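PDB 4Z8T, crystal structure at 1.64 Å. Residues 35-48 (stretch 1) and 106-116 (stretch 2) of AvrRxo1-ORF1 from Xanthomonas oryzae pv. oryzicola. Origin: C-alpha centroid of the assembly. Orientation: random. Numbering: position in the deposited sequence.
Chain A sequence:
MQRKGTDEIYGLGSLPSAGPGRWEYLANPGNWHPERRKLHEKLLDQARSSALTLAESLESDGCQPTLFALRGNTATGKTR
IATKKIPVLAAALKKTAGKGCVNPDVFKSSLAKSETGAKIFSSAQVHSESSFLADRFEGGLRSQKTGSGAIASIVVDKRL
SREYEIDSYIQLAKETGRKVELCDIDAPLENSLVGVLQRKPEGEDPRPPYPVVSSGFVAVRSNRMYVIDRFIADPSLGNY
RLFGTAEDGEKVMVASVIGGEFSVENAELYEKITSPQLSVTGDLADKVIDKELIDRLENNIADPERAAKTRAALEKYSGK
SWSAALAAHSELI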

ATOM      1  N   GLU A  35     -47.626 -21.461  12.872  1.00 28.90           N
ATOM      2  CA  GLU A  35     -46.549 -21.982  13.705  1.00 30.31           C
ATOM      3  C   GLU A  35     -45.341 -21.066  13.645  1.00 27.46           C
ATOM      4  O   GLU A  35     -44.664 -20.850  14.651  1.00 26.72           O
ATOM      5  N   ARG A  36     -45.065 -20.534  12.461  1.00 26.65           N
ATOM      6  CA  ARG A  36     -43.891 -19.681  12.301  1.00 24.60           C
ATOM      7  C   ARG A  36     -44.130 -18.339  12.970  1.00 27.91           C
ATOM      8  O   ARG A  36     -43.224 -17.759  13.566  1.00 25.06           O
ATOM      9  N   ARG A  37     -45.368 -17.864  12.873  1.00 26.20           N
ATOM     10  CA  ARG A  37     -45.816 -16.663  13.561  1.00 28.83           C
ATOM     11  C   ARG A  37     -45.566 -16.808  15.057  1.00 28.85           C
ATOM     12  O   ARG A  37     -45.083 -15.878  15.714  1.00 27.10           O
ATOM     13  N   LYS A  38     -45.874 -17.985  15.595  1.00 25.53           N
ATOM     14  CA  LYS A  38     -45.666 -18.253  17.015  1.00 25.90           C
ATOM     15  C   LYS A  38     -44.183 -18.234  17.387  1.00 24.39           C
ATOM     16  O   LYS A  38     -43.815 -17.721  18.445  1.00 26.31           O
ATOM     17  N   LEU A  39     -43.347 -18.810  16.529  1.00 23.12           N
ATOM     18  CA  LEU A  39     -41.899 -18.813  16.758  1.00 21.42           C
ATOM     19  C   LEU A  39     -41.371 -17.386  16.778  1.00 22.01           C
ATOM     20  O   LEU A  39     -40.546 -17.026  17.633  1.00 21.58           O
ATOM     21  N   HIS A  40     -41.848 -16.577  15.840  1.00 21.08           N
ATOM     22  CA  HIS A  40     -41.455 -15.165  15.791  1.00 21.41           C
ATOM     23  C   HIS A  40     -41.785 -14.469  17.096  1.00 24.15           C
ATOM     24  O   HIS A  40     -40.964 -13.727  17.639  1.00 23.46           O
ATOM     25  N   GLU A  41     -43.002 -14.688  17.589  1.00 26.05           N
ATOM     26  CA  GLU A  41     -43.447 -14.029  18.807  1.00 24.66           C
ATOM     27  C   GLU A  41     -42.583 -14.443  19.989  1.00 23.39           C
ATOM     28  O   GLU A  41     -42.227 -13.621  20.839  1.00 25.70           O
ATOM     29  N   LYS A  42     -42.231 -15.721  20.033  1.00 22.67           N
ATOM     30  CA  LYS A  42     -41.408 -16.243  21.107  1.00 21.86           C
ATOM     31  C   LYS A  42     -40.017 -15.618  21.068  1.00 23.16           C
ATOM     32  O   LYS A  42     -39.503 -15.180  22.093  1.00 23.29           O
ATOM     33  N   LEU A  43     -39.413 -15.582  19.889  1.00 21.03           N
ATOM     34  CA  LEU A  43     -38.065 -15.036  19.777  1.00 21.28           C
ATOM     35  C   LEU A  43     -38.025 -13.540  20.079  1.00 21.80           C
ATOM     36  O   LEU A  43     -37.063 -13.059  20.694  1.00 21.52           O
ATOM     37  N   LEU A  44     -39.058 -12.810  19.660  1.00 23.08           N
ATOM     38  CA  LEU A  44     -39.103 -11.370  19.924  1.00 21.27           C
ATOM     39  C   LEU A  44     -39.317 -11.110  21.405  1.00 23.92           C
ATOM     40  O   LEU A  44     -38.748 -10.167  21.960  1.00 24.50           O
ATOM     41  N   ASP A  45     -40.125 -11.947  22.054  1.00 22.88           N
ATOM     42  CA  ASP A  45     -40.327 -11.806  23.493  1.00 24.01           C
ATOM     43  C   ASP A  45     -39.018 -12.005  24.242  1.00 24.12           C
ATOM     44  O   ASP A  45     -38.707 -11.264  25.182  1.00 24.18           O
ATOM     45  N   GLN A  46     -38.250 -13.005  23.819  1.00 22.82           N
ATOM     46  CA  GLN A  46     -36.981 -13.298  24.470  1.00 23.35           C
ATOM     47  C   GLN A  46     -36.001 -12.136  24.301  1.00 23.94           C
ATOM     48  O   GLN A  46     -35.369 -11.692  25.262  1.00 23.86           O
ATOM     49  N   ALA A  47     -35.885 -11.659  23.069  1.00 22.41           N
ATOM     50  CA  ALA A  47     -34.959 -10.572  22.743  1.00 21.15           C
ATOM     51  C   ALA A  47     -35.344  -9.305  23.496  1.00 23.39           C
ATOM     52  O   ALA A  47     -34.488  -8.576  24.023  1.00 21.65           O
ATOM     53  N   ARG A  48     -36.641  -9.035  23.554  1.00 20.23           N
ATOM     54  CA  ARG A  48     -37.119  -7.854  24.266  1.00 22.75           C
ATOM     55  C   ARG A  48     -36.837  -7.935  25.756  1.00 23.32           C
ATOM     56  O   ARG A  48     -36.464  -6.937  26.382  1.00 23.35           O
ATOM     57  N   VAL A 106     -28.509 -12.624  15.805  1.00 24.20           N
ATOM     58  CA  VAL A 106     -28.911 -13.211  17.087  1.00 24.22           C
ATOM     59  C   VAL A 106     -30.112 -14.147  16.956  1.00 22.17           C
ATOM     60  O   VAL A 106     -30.357 -14.955  17.852  1.00 25.11           O
ATOM     61  N   PHE A 107     -30.859 -14.027  15.858  1.00 21.85           N
ATOM     62  CA  PHE A 107     -32.054 -14.866  15.664  1.00 19.83           C
ATOM     63  C   PHE A 107     -31.765 -16.100  14.835  1.00 22.99           C
ATOM     64  O   PHE A 107     -32.619 -16.994  14.735  1.00 21.87           O
ATOM     65  N   LYS A 108     -30.585 -16.147  14.226  1.00 21.40           N
ATOM     66  CA  LYS A 108     -30.300 -17.147  13.197  1.00 21.21           C
ATOM     67  C   LYS A 108     -30.256 -18.576  13.700  1.00 22.12           C
ATOM     68  O   LYS A 108     -30.794 -19.467  13.049  1.00 23.45           O
ATOM     69  N   SER A 109     -29.630 -18.801  14.849  1.00 21.97           N
ATOM     70  CA  SER A 109     -29.534 -20.150  15.382  1.00 23.13           C
ATOM     71  C   SER A 109     -30.929 -20.703  15.681  1.00 24.30           C
ATOM     72  O   SER A 109     -31.252 -21.835  15.302  1.00 23.22           O
ATOM     73  N   SER A 110     -31.759 -19.894  16.335  1.00 22.33           N
ATOM     74  CA  SER A 110     -33.110 -20.325  16.676  1.00 21.29           C
ATOM     75  C   SER A 110     -33.931 -20.599  15.424  1.00 22.48           C
ATOM     76  O   SER A 110     -34.675 -21.582  15.364  1.00 21.51           O
ATOM     77  N   LEU A 111     -33.825 -19.726  14.433  1.00 18.95           N
ATOM     78  CA  LEU A 111     -34.601 -19.925  13.206  1.00 18.90           C
ATOM     79  C   LEU A 111     -34.095 -21.147  12.456  1.00 19.95           C
ATOM     80  O   LEU A 111     -34.874 -21.876  11.830  1.00 20.88           O
ATOM     81  N   ALA A 112     -32.785 -21.375  12.526  1.00 19.22           N
ATOM     82  CA  ALA A 112     -32.179 -22.499  11.817  1.00 23.52           C
ATOM     83  C   ALA A 112     -32.537 -23.838  12.439  1.00 24.13           C
ATOM     84  O   ALA A 112     -32.639 -24.842  11.726  1.00 23.60           O
ATOM     85  N   LYS A 113     -32.723 -23.862  13.755  1.00 19.49           N
ATOM     86  CA  LYS A 113     -33.123 -25.096  14.430  1.00 20.43           C
ATOM     87  C   LYS A 113     -34.642 -25.294  14.386  1.00 23.51           C
ATOM     88  O   LYS A 113     -35.113 -26.434  14.357  1.00 22.91           O
ATOM     89  N   SER A 114     -35.400 -24.194  14.374  1.00 19.23           N
ATOM     90  CA  SER A 114     -36.865 -24.262  14.242  1.00 19.49           C
ATOM     91  C   SER A 114     -37.525 -25.128  15.325  1.00 22.73           C
ATOM     92  O   SER A 114     -38.520 -25.826  15.059  1.00 23.83           O
ATOM     93  N   GLU A 115     -36.961 -25.076  16.533  1.00 22.75           N
ATOM     94  CA  GLU A 115     -37.446 -25.818  17.700  1.00 24.45           C
ATOM     95  C   GLU A 115     -37.396 -27.332  17.538  1.00 24.29           C
ATOM     96  O   GLU A 115     -38.004 -28.059  18.333  1.00 24.24           O
ATOM     97  N   THR A 116     -36.660 -27.803  16.532  1.00 21.82           N
ATOM     98  CA  THR A 116     -36.566 -29.241  16.277  1.00 20.68           C
ATOM     99  C   THR A 116     -35.435 -29.920  17.024  1.00 24.58           C
ATOM    100  O   THR A 116     -35.412 -31.148  17.123  1.00 26.13           O
TER

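The two stretches run nearly antiparallel, their helix axes crossing at 156° and approaching to 11.2 Å, so a walk up residues 35-48 descends stretch 2 from its C-terminal turn toward F107. E35 contributes only backbone: a water O lies 2.8 Å from E35 O, to which it can donate, and 3.4 Å from E115 OE1, a weak bond; it cannot be assumed to serve both at once.

R36 leaves its helix sideways, but chi1 t and chi2 p bring the guanidinium to the end of the opposing helix. R36 NH1 donates to S114 OG (2.9 Å, nearly linear) and R36 NH2 to L111 O (3.2 Å), both acceptors lying near the guanidinium plane. S114 OG itself donates to L111 O at 2.8 Å, closing a compact polar cluster where S114, with positive phi, leaves the helix.

L39 points toward stretch 2 as a t,p rotamer. Its CD2 meets L111 CD2 at 4.0 Å, while L39 CD1 lies 3.7 Å from E115 OE2. H40, sideways with chi1 m, merely brushes the same leucine methyl with its ring edge.

K42 points toward stretch 2 and extends through t, t, p, t, placing K42 NZ 2.7 Å from E115 OE2 in a salt bridge. E115 is carried there by the type I' turn from K113 to T116.

L43, an m,t rotamer, points toward stretch 2 and is a hub: L43 CD2 packs 3.6 Å from S110 CB, L43 CD1 3.8 Å from L111 CD2, and L43 CB 3.9 Å from F107 CD1. L111, also m,t, starts sideways yet sends CD2 to both L39 and L43.

The last contacts belong to F107. F107 CZ lies 4.2 Å from L44 CD2 and 3.9 Å from A47 CB, while its ring edge meets L43 O. The rule is legible: L39 and L43 point in, the sideways L44, L111 and F107 complete the apolar packing with A47, R36 reaches L111 O and S114 OG at the helix end, and K42 reaches E115 in the turn.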

ATOM      1  CB  GLU A  35     -46.127 -23.385  13.264  1.00 30.70           C
ATOM      2  CG  GLU A  35     -47.172 -24.458  13.471  1.00 36.09           C
ATOM      3  CD  GLU A  35     -48.105 -24.597  12.291  1.00 35.95           C
ATOM      4  OE1 GLU A  35     -48.173 -23.670  11.451  1.00 36.04           O
ATOM      5  OE2 GLU A  35     -48.774 -25.648  12.194  1.00 44.04           O
ATOM      6  CB  ARG A  36     -43.537 -19.490  10.827  1.00 26.05           C
ATOM      7  CG  ARG A  36     -42.069 -19.116  10.618  1.00 25.84           C
ATOM      8  CD  ARG A  36     -41.162 -20.263  10.999  1.00 21.78           C
ATOM      9  NE  ARG A  36     -39.749 -19.981  10.712  1.00 19.98           N
ATOM     10  CZ  ARG A  36     -38.781 -20.865  10.898  1.00 19.99           C
ATOM     11  NH1 ARG A  36     -39.087 -22.065  11.366  1.00 20.14           N
ATOM     12  NH2 ARG A  36     -37.518 -20.565  10.602  1.00 20.87           N
ATOM     13  CB  ARG A  37     -47.314 -16.477  13.284  1.00 32.68           C
ATOM     14  CG  ARG A  37     -47.845 -15.067  13.422  1.00 38.39           C
ATOM     15  CD  ARG A  37     -49.075 -14.862  12.534  1.00 42.17           C
ATOM     16  NE  ARG A  37     -50.035 -15.958  12.591  1.00 46.75           N
ATOM     17  CZ  ARG A  37     -50.671 -16.453  11.531  1.00 44.55           C
ATOM     18  NH1 ARG A  37     -50.456 -15.952  10.326  1.00 46.13           N
ATOM     19  NH2 ARG A  37     -51.527 -17.454  11.679  1.00 48.12           N
ATOM     20  CB  LYS A  38     -46.283 -19.596  17.408  1.00 30.67           C
ATOM     21  CG  LYS A  38     -47.806 -19.626  17.413  1.00 34.06           C
ATOM     22  CD  LYS A  38     -48.298 -21.001  17.871  1.00 37.82           C
ATOM     23  CE  LYS A  38     -49.757 -21.265  17.491  1.00 44.10           C
ATOM     24  NZ  LYS A  38     -50.726 -20.483  18.305  1.00 46.39           N
ATOM     25  CB  LEU A  39     -41.183 -19.626  15.674  1.00 22.89           C
ATOM     26  CG  LEU A  39     -39.653 -19.683  15.772  1.00 23.69           C
ATOM     27  CD1 LEU A  39     -39.215 -20.214  17.130  1.00 22.43           C
ATOM     28  CD2 LEU A  39     -39.076 -20.534  14.641  1.00 23.01           C
ATOM     29  CB  HIS A  40     -42.162 -14.439  14.649  1.00 22.76           C
ATOM     30  CG  HIS A  40     -41.722 -14.875  13.291  1.00 23.32           C
ATOM     31  ND1 HIS A  40     -42.401 -14.540  12.141  1.00 26.54           N
ATOM     32  CD2 HIS A  40     -40.666 -15.635  12.898  1.00 22.13           C
ATOM     33  CE1 HIS A  40     -41.784 -15.064  11.097  1.00 26.67           C
ATOM     34  NE2 HIS A  40     -40.731 -15.737  11.531  1.00 24.38           N
ATOM     35  CB  GLU A  41     -44.934 -14.332  19.064  1.00 27.15           C
ATOM     36  CG  GLU A  41     -45.850 -13.732  18.004  1.00 32.37           C
ATOM     37  CD  GLU A  41     -47.232 -14.382  17.943  1.00 37.01           C
ATOM     38  OE1 GLU A  41     -47.523 -15.293  18.750  1.00 40.38           O
ATOM     39  OE2 GLU A  41     -48.028 -13.976  17.070  1.00 40.67           O
ATOM     40  CB  LYS A  42     -41.277 -17.760  21.007  1.00 24.26           C
ATOM     41  CG  LYS A  42     -40.499 -18.347  22.168  1.00 27.44           C
ATOM     42  CD  LYS A  42     -40.253 -19.843  22.026  1.00 33.36           C
ATOM     43  CE  LYS A  42     -39.130 -20.134  21.046  1.00 34.11           C
ATOM     44  NZ  LYS A  42     -38.629 -21.539  21.184  1.00 37.11           N
ATOM     45  CB  LEU A  43     -37.470 -15.333  18.403  1.00 20.01           C
ATOM     46  CG  LEU A  43     -37.355 -16.829  18.096  1.00 20.55           C
ATOM     47  CD1 LEU A  43     -36.691 -17.024  16.749  1.00 21.33           C
ATOM     48  CD2 LEU A  43     -36.577 -17.546  19.166  1.00 23.83           C
ATOM     49  CB  LEU A  44     -40.188 -10.681  19.094  1.00 22.37           C
ATOM     50  CG  LEU A  44     -39.873 -10.558  17.605  1.00 25.95           C
ATOM     51  CD1 LEU A  44     -41.068 -10.079  16.805  1.00 28.22           C
ATOM     52  CD2 LEU A  44     -38.685  -9.616  17.392  1.00 26.84           C
ATOM     53  CB  ASP A  45     -41.368 -12.806  24.009  1.00 24.94           C
ATOM     54  CG  ASP A  45     -42.783 -12.436  23.615  1.00 31.88           C
ATOM     55  OD1 ASP A  45     -43.030 -11.264  23.267  1.00 34.70           O
ATOM     56  OD2 ASP A  45     -43.661 -13.323  23.668  1.00 36.90           O
ATOM     57  CB  GLN A  46     -36.371 -14.579  23.898  1.00 26.39           C
ATOM     58  CG  GLN A  46     -37.140 -15.844  24.268  1.00 29.46           C
ATOM     59  CD  GLN A  46     -36.555 -17.097  23.630  1.00 32.01           C
ATOM     60  OE1 GLN A  46     -35.572 -17.037  22.881  1.00 38.26           O
ATOM     61  NE2 GLN A  46     -37.155 -18.245  23.931  1.00 37.72           N
ATOM     62  CB  ALA A  47     -34.960 -10.326  21.240  1.00 22.31           C
ATOM     63  CB  ARG A  48     -38.605  -7.629  23.969  1.00 22.23           C
ATOM     64  CG  ARG A  48     -38.804  -7.109  22.556  1.00 26.30           C
ATOM     65  CD  ARG A  48     -40.248  -7.116  22.093  1.00 29.87           C
ATOM     66  NE  ARG A  48     -40.334  -6.572  20.735  1.00 32.88           N
ATOM     67  CZ  ARG A  48     -41.309  -6.821  19.862  1.00 35.27           C
ATOM     68  NH1 ARG A  48     -42.319  -7.626  20.176  1.00 33.17           N
ATOM     69  NH2 ARG A  48     -41.265  -6.255  18.662  1.00 32.76           N
ATOM     70  CB  VAL A 106     -29.242 -12.158  18.184  1.00 28.53           C
ATOM     71  CG1 VAL A 106     -28.059 -11.213  18.425  1.00 30.11           C
ATOM     72  CG2 VAL A 106     -30.513 -11.393  17.838  1.00 26.49           C
ATOM     73  CB  PHE A 107     -33.180 -14.084  14.982  1.00 22.00           C
ATOM     74  CG  PHE A 107     -33.713 -12.943  15.810  1.00 22.75           C
ATOM     75  CD1 PHE A 107     -34.496 -13.194  16.926  1.00 22.50           C
ATOM     76  CD2 PHE A 107     -33.434 -11.622  15.470  1.00 25.02           C
ATOM     77  CE1 PHE A 107     -34.994 -12.163  17.702  1.00 24.59           C
ATOM     78  CE2 PHE A 107     -33.926 -10.578  16.242  1.00 24.72           C
ATOM     79  CZ  PHE A 107     -34.714 -10.849  17.358  1.00 22.51           C
ATOM     80  CB  LYS A 108     -29.005 -16.819  12.445  1.00 21.37           C
ATOM     81  CG  LYS A 108     -29.185 -15.723  11.411  1.00 23.04           C
ATOM     82  CD  LYS A 108     -27.941 -15.591  10.539  1.00 26.42           C
ATOM     83  CE  LYS A 108     -28.203 -14.692   9.354  1.00 27.32           C
ATOM     84  NZ  LYS A 108     -28.466 -13.309   9.823  1.00 28.71           N
ATOM     85  CB  SER A 109     -28.679 -20.169  16.648  1.00 29.57           C
ATOM     86  OG  SER A 109     -28.611 -21.480  17.181  1.00 35.55           O
ATOM     87  CB  SER A 110     -33.818 -19.296  17.559  1.00 25.54           C
ATOM     88  OG  SER A 110     -33.278 -19.289  18.870  1.00 27.19           O
ATOM     89  CB  LEU A 111     -34.513 -18.695  12.311  1.00 21.58           C
ATOM     90  CG  LEU A 111     -35.189 -17.452  12.891  1.00 19.39           C
ATOM     91  CD1 LEU A 111     -34.929 -16.258  11.989  1.00 21.74           C
ATOM     92  CD2 LEU A 111     -36.697 -17.685  13.045  1.00 22.58           C
ATOM     93  CB  ALA A 112     -30.658 -22.336  11.741  1.00 22.27           C
ATOM     94  CB  LYS A 113     -32.560 -25.184  15.866  1.00 22.70           C
ATOM     95  CG  LYS A 113     -33.091 -24.165  16.843  1.00 30.26           C
ATOM     96  CD  LYS A 113     -32.489 -24.321  18.263  1.00 35.84           C
ATOM     97  CE  LYS A 113     -33.360 -23.645  19.334  1.00 34.80           C
ATOM     98  NZ  LYS A 113     -32.890 -23.826  20.734  1.00 39.64           N
ATOM     99  CB  SER A 114     -37.252 -24.761  12.844  1.00 20.20           C
ATOM    100  OG  SER A 114     -36.852 -23.841  11.838  1.00 20.86           O
ATOM    101  CB  GLU A 115     -38.859 -25.376  18.086  1.00 24.61           C
ATOM    102  CG  GLU A 115     -38.992 -23.897  18.408  1.00 28.32           C
ATOM    103  CD  GLU A 115     -40.395 -23.507  18.825  1.00 33.81           C
ATOM    104  OE1 GLU A 115     -41.370 -24.133  18.348  1.00 38.47           O
ATOM    105  OE2 GLU A 115     -40.530 -22.578  19.647  1.00 36.60           O
ATOM    106  CB  THR A 116     -36.408 -29.568  14.782  1.00 21.40           C
ATOM    107  OG1 THR A 116     -35.074 -29.251  14.357  1.00 21.29           O
ATOM    108  CG2 THR A 116     -37.417 -28.799  13.952  1.00 22.67           C
TER
HETATM  109  O   HOH W   1     -43.861 -22.533  16.771  1.00 37.57           O